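Local coordinates for extracellular solute-binding protein, family 1 (Bifidobacterium longum subsp. infantis ATCC 15697, PDB 3OMB), which probably binds a carbohydrate or similar solute outside the cell and delivers it to an ABC importer, and also carries a bound magnesium ion, at residues G385-A390 with H397-D402; T477-N482 with T523-K528. All coordinates share one frame; numbering follows the deposited sequence.

Contact 1 and contact 2 are independent parts of one chain: their centres lie about 44 Å apart, on opposite sides of the chain's centre, and their nearest atoms are still about 32 Å from each other. Contact 1 is complete in sequence before contact 2 begins. The first, 385-390 with 397-402, ties a loop to the end of a neighbouring strand, its centre about 25 Å from the centre of the chain. The second, 477-482 with 523-528, joins two helices near the C-terminus, its centre about 21 Å from that point. Neither touches the magnesium site formed by Asp199, Asn201, Asn203, Gln205, Asp207 and Glu208; both lie away from it.

Contact 1: residues G385-A390 with H397-D402; sequences GSFGKA and HEYTVD
Asp402 N donates to Ala390 O at 2.8 Å, and this backbone bond, nearly straight at 169° at the hydrogen, is what joins the two segments at their C-terminal ends. The same carbonyl receives a CA-H...O contact from Val401, with Val401 CA 3.5 Å from Ala390 O, while Val401 CG1 lies alongside it. Further back along both segments, the rings of Phe387 and Tyr399 meet rim to rim: Phe387 CE1 is 3.7 Å from Tyr399 CE1, the planes are inclined by only 13°, and the centroids are 5.8 Å apart, so neither ring lies over the other. Phe387 reaches there because its CG stands anti to the carbonyl carbon (chi1 -62°), which carries the ring toward the strand although the CA atoms of Phe387 and Tyr399 are 9.0 Å apart. In the fold, the loop 385-390 leads from helix 376-384 into strand 391-395, which turns back as a beta hairpin into strand 398-401; the bond continues the antiparallel pairing beyond Thr392 and Thr400, at the open end of the hairpin. Tyr399 is positioned further out, its OH hydrogen-bonded to Glu376 and its side chain touching Val380 and Ile391. Asp402 is the N-cap of helix 403-411, its OD2 accepting from Lys405 N, and Leu406 of that helix packs against both Ala390 and Val401.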
# COMPACT_ATOMS: atom_id res chain seq x y z
N GLY A 385 2.14 17.89 -9.58
CA GLY A 385 2.24 19.34 -9.47
C GLY A 385 1.73 20.11 -10.69
O GLY A 385 1.44 19.53 -11.74
N SER A 386 1.64 21.43 -10.54
CA SER A 386 1.18 22.30 -11.62
C SER A 386 2.03 22.20 -12.89
O SER A 386 3.25 22.06 -12.81
CB SER A 386 1.20 23.75 -11.14
OG SER A 386 0.35 23.91 -10.02
N PHE A 387 1.38 22.32 -14.06
CA PHE A 387 2.09 22.42 -15.34
C PHE A 387 3.01 23.63 -15.34
O PHE A 387 2.64 24.68 -14.84
CB PHE A 387 1.11 22.54 -16.51
CG PHE A 387 0.21 21.37 -16.68
CD1 PHE A 387 0.68 20.08 -16.46
CD2 PHE A 387 -1.11 21.54 -17.07
CE1 PHE A 387 -0.16 18.99 -16.60
CE2 PHE A 387 -1.94 20.46 -17.22
CZ PHE A 387 -1.47 19.17 -16.99
N GLY A 388 4.22 23.45 -15.87
CA GLY A 388 5.22 24.50 -15.88
C GLY A 388 6.12 24.52 -14.66
O GLY A 388 7.17 25.15 -14.68
N LYS A 389 5.71 23.84 -13.59
CA LYS A 389 6.49 23.80 -12.34
C LYS A 389 7.51 22.67 -12.42
O LYS A 389 8.63 22.91 -12.87
CB LYS A 389 5.55 23.66 -11.13
CG LYS A 389 6.17 23.73 -9.77
CD LYS A 389 6.76 25.10 -9.50
CE LYS A 389 6.76 25.38 -8.02
NZ LYS A 389 7.04 26.83 -7.77
N ALA A 390 7.14 21.45 -12.05
CA ALA A 390 8.05 20.31 -12.20
C ALA A 390 7.62 19.34 -13.29
O ALA A 390 8.30 18.34 -13.51
CB ALA A 390 8.23 19.58 -10.89
N HIS A 397 -2.10 13.97 -24.18
CA HIS A 397 -2.06 13.01 -23.09
C HIS A 397 -0.62 12.66 -22.70
O HIS A 397 -0.34 11.53 -22.26
CB HIS A 397 -2.84 11.74 -23.45
CG HIS A 397 -4.23 11.99 -23.92
ND1 HIS A 397 -5.25 12.36 -23.05
CD2 HIS A 397 -4.78 11.97 -25.16
CE1 HIS A 397 -6.36 12.53 -23.74
NE2 HIS A 397 -6.11 12.31 -25.02
N GLU A 398 0.29 13.61 -22.87
CA GLU A 398 1.71 13.35 -22.64
C GLU A 398 2.38 14.40 -21.80
O GLU A 398 2.18 15.61 -22.01
CB GLU A 398 2.47 13.18 -23.95
CG GLU A 398 2.16 11.89 -24.69
CD GLU A 398 0.85 11.95 -25.47
OE1 GLU A 398 0.44 13.06 -25.92
OE2 GLU A 398 0.20 10.89 -25.61
N TYR A 399 3.18 13.92 -20.85
CA TYR A 399 3.77 14.77 -19.84
C TYR A 399 5.21 14.34 -19.58
O TYR A 399 5.54 13.15 -19.65
CB TYR A 399 2.94 14.71 -18.55
CG TYR A 399 1.45 14.84 -18.79
CD1 TYR A 399 0.81 16.08 -18.74
CD2 TYR A 399 0.68 13.71 -19.09
CE1 TYR A 399 -0.57 16.19 -18.98
CE2 TYR A 399 -0.68 13.81 -19.33
CZ TYR A 399 -1.30 15.04 -19.27
OH TYR A 399 -2.66 15.11 -19.51
N THR A 400 6.06 15.32 -19.28
CA THR A 400 7.44 15.03 -18.90
C THR A 400 7.71 15.66 -17.55
O THR A 400 7.43 16.84 -17.35
CB THR A 400 8.47 15.55 -19.94
OG1 THR A 400 8.24 14.90 -21.20
CG2 THR A 400 9.92 15.27 -19.49
N VAL A 401 8.21 14.84 -16.62
CA VAL A 401 8.61 15.31 -15.30
C VAL A 401 10.07 15.75 -15.33
O VAL A 401 10.92 15.07 -15.90
CB VAL A 401 8.40 14.22 -14.23
CG1 VAL A 401 8.84 14.72 -12.85
CG2 VAL A 401 6.95 13.78 -14.19
N ASP A 402 10.34 16.89 -14.71
CA ASP A 402 11.70 17.35 -14.48
C ASP A 402 12.14 16.94 -13.07
O ASP A 402 11.76 17.56 -12.08
CB ASP A 402 11.77 18.87 -14.63
CG ASP A 402 13.15 19.43 -14.30
OD1 ASP A 402 13.40 20.58 -14.73
OD2 ASP A 402 13.97 18.74 -13.63

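Contact 2: residues T477-N482 with T523-K528; sequences TKLNTN and TKIWQK
Segments 477-482 and 523-528 are helical and run roughly antiparallel, their axes 10.6 Å apart at closest approach and crossing at -147°, with Leu479 and Ile525 nearest in CA position. Leu479 CG is anti to the carbonyl carbon (chi1 -68°), with an extended chi2, which sends both methyls across to Trp526 and Ile525. CD1 sits 3.6 Å above one face of the Trp526 indole, displaced from the ring centre, making a CH-pi contact 4.1 Å from the centroid of the five-membered ring. Leu479 CD2 occupies the angle between the indole, near Trp526 NE1, and Ile525 CG2, 3.8 Å from each; the leucine and isoleucine run antiparallel alongside each other. With both methyls gone, as in an alanine here, a gap would probably open between Ile525 and the indole face. Lys478 crosses Ile525 at about a right angle, Lys478 CD being 3.6 Å from Ile525 CD1, so the lysine contributes its aliphatic part. No hydrogen bond crosses the two segments, yet Asn482 ND2 binds Ser522 and Glu521 just before the second one, and Lys528 forms a salt bridge with Asp475. Trp526 also meets Phe248 and Val255. Apolar side chains meeting between near-antiparallel helices, with polar links at the margins, are characteristic of helix-helix packing, here between 473-486 and 519-534 of the C-terminal helical region.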
# COMPACT_ATOMS: atom_id res chain seq x y z
N THR A 477 -17.06 -3.68 13.14
CA THR A 477 -16.97 -3.69 14.61
C THR A 477 -16.55 -5.05 15.19
O THR A 477 -15.67 -5.10 16.05
CB THR A 477 -18.32 -3.22 15.23
OG1 THR A 477 -18.58 -1.87 14.80
CG2 THR A 477 -18.34 -3.28 16.76
N LYS A 478 -17.17 -6.13 14.74
CA LYS A 478 -16.71 -7.47 15.12
C LYS A 478 -15.26 -7.72 14.73
O LYS A 478 -14.48 -8.26 15.52
CB LYS A 478 -17.56 -8.55 14.47
CG LYS A 478 -18.71 -9.00 15.33
CD LYS A 478 -19.39 -10.18 14.66
CE LYS A 478 -20.78 -9.82 14.20
NZ LYS A 478 -21.82 -10.50 15.06
N LEU A 479 -14.91 -7.35 13.50
CA LEU A 479 -13.58 -7.62 13.01
C LEU A 479 -12.53 -6.84 13.79
O LEU A 479 -11.47 -7.40 14.12
CB LEU A 479 -13.47 -7.36 11.51
CG LEU A 479 -14.24 -8.30 10.57
CD1 LEU A 479 -14.04 -7.81 9.17
CD2 LEU A 479 -13.77 -9.75 10.69
N ASN A 480 -12.82 -5.57 14.09
CA ASN A 480 -11.94 -4.73 14.94
C ASN A 480 -11.79 -5.24 16.37
O ASN A 480 -10.68 -5.25 16.93
CB ASN A 480 -12.43 -3.28 14.99
CG ASN A 480 -12.11 -2.54 13.73
OD1 ASN A 480 -11.13 -2.84 13.05
ND2 ASN A 480 -12.95 -1.56 13.37
N THR A 481 -12.90 -5.64 16.97
CA THR A 481 -12.89 -6.20 18.31
C THR A 481 -12.01 -7.46 18.30
O THR A 481 -11.15 -7.63 19.16
CB THR A 481 -14.33 -6.57 18.77
OG1 THR A 481 -15.13 -5.37 18.84
CG2 THR A 481 -14.32 -7.29 20.12
N ASN A 482 -12.23 -8.34 17.33
CA ASN A 482 -11.48 -9.60 17.25
C ASN A 482 -10.01 -9.35 16.97
O ASN A 482 -9.13 -10.05 17.50
CB ASN A 482 -12.04 -10.51 16.15
CG ASN A 482 -13.36 -11.15 16.53
OD1 ASN A 482 -13.90 -10.91 17.61
ND2 ASN A 482 -13.89 -11.96 15.63
N THR A 523 -12.57 -15.18 10.14
CA THR A 523 -12.47 -15.92 8.88
C THR A 523 -13.83 -16.07 8.17
O THR A 523 -13.95 -15.80 6.97
CB THR A 523 -11.81 -17.27 9.14
OG1 THR A 523 -10.52 -17.02 9.72
CG2 THR A 523 -11.59 -18.04 7.82
N LYS A 524 -14.85 -16.44 8.94
CA LYS A 524 -16.20 -16.61 8.42
C LYS A 524 -16.80 -15.29 7.91
O LYS A 524 -17.43 -15.24 6.85
CB LYS A 524 -17.11 -17.25 9.47
CG LYS A 524 -18.56 -17.42 8.97
CD LYS A 524 -19.27 -18.53 9.73
CE LYS A 524 -19.45 -18.17 11.19
NZ LYS A 524 -20.34 -19.21 11.85
N ILE A 525 -16.56 -14.22 8.65
CA ILE A 525 -17.01 -12.91 8.21
C ILE A 525 -16.34 -12.46 6.90
O ILE A 525 -17.02 -12.04 5.96
CB ILE A 525 -16.88 -11.86 9.35
CG1 ILE A 525 -17.91 -12.16 10.44
CG2 ILE A 525 -17.01 -10.47 8.78
CD1 ILE A 525 -17.64 -11.46 11.82
N TRP A 526 -15.02 -12.58 6.82
CA TRP A 526 -14.33 -12.31 5.55
C TRP A 526 -14.81 -13.20 4.41
O TRP A 526 -14.99 -12.71 3.28
CB TRP A 526 -12.83 -12.44 5.71
CG TRP A 526 -12.21 -11.28 6.41
CD1 TRP A 526 -11.64 -11.28 7.65
CD2 TRP A 526 -12.08 -9.96 5.91
NE1 TRP A 526 -11.16 -10.03 7.95
CE2 TRP A 526 -11.41 -9.20 6.90
CE3 TRP A 526 -12.46 -9.33 4.71
CZ2 TRP A 526 -11.12 -7.84 6.73
CZ3 TRP A 526 -12.16 -7.99 4.53
CH2 TRP A 526 -11.50 -7.25 5.55
N GLN A 527 -15.05 -14.48 4.68
CA GLN A 527 -15.62 -15.37 3.65
C GLN A 527 -16.95 -14.83 3.11
O GLN A 527 -17.21 -14.91 1.90
CB GLN A 527 -15.84 -16.80 4.17
CG GLN A 527 -16.39 -17.82 3.10
CD GLN A 527 -15.29 -18.32 2.13
OE1 GLN A 527 -14.33 -18.96 2.56
NE2 GLN A 527 -15.44 -18.04 0.82
N LYS A 528 -17.78 -14.29 4.00
CA LYS A 528 -19.10 -13.84 3.61
C LYS A 528 -18.96 -12.63 2.70
O LYS A 528 -19.60 -12.57 1.66
CB LYS A 528 -19.94 -13.47 4.84
CG LYS A 528 -21.29 -12.80 4.48
CD LYS A 528 -22.11 -12.41 5.67
CE LYS A 528 -21.52 -11.24 6.44
NZ LYS A 528 -22.45 -10.78 7.56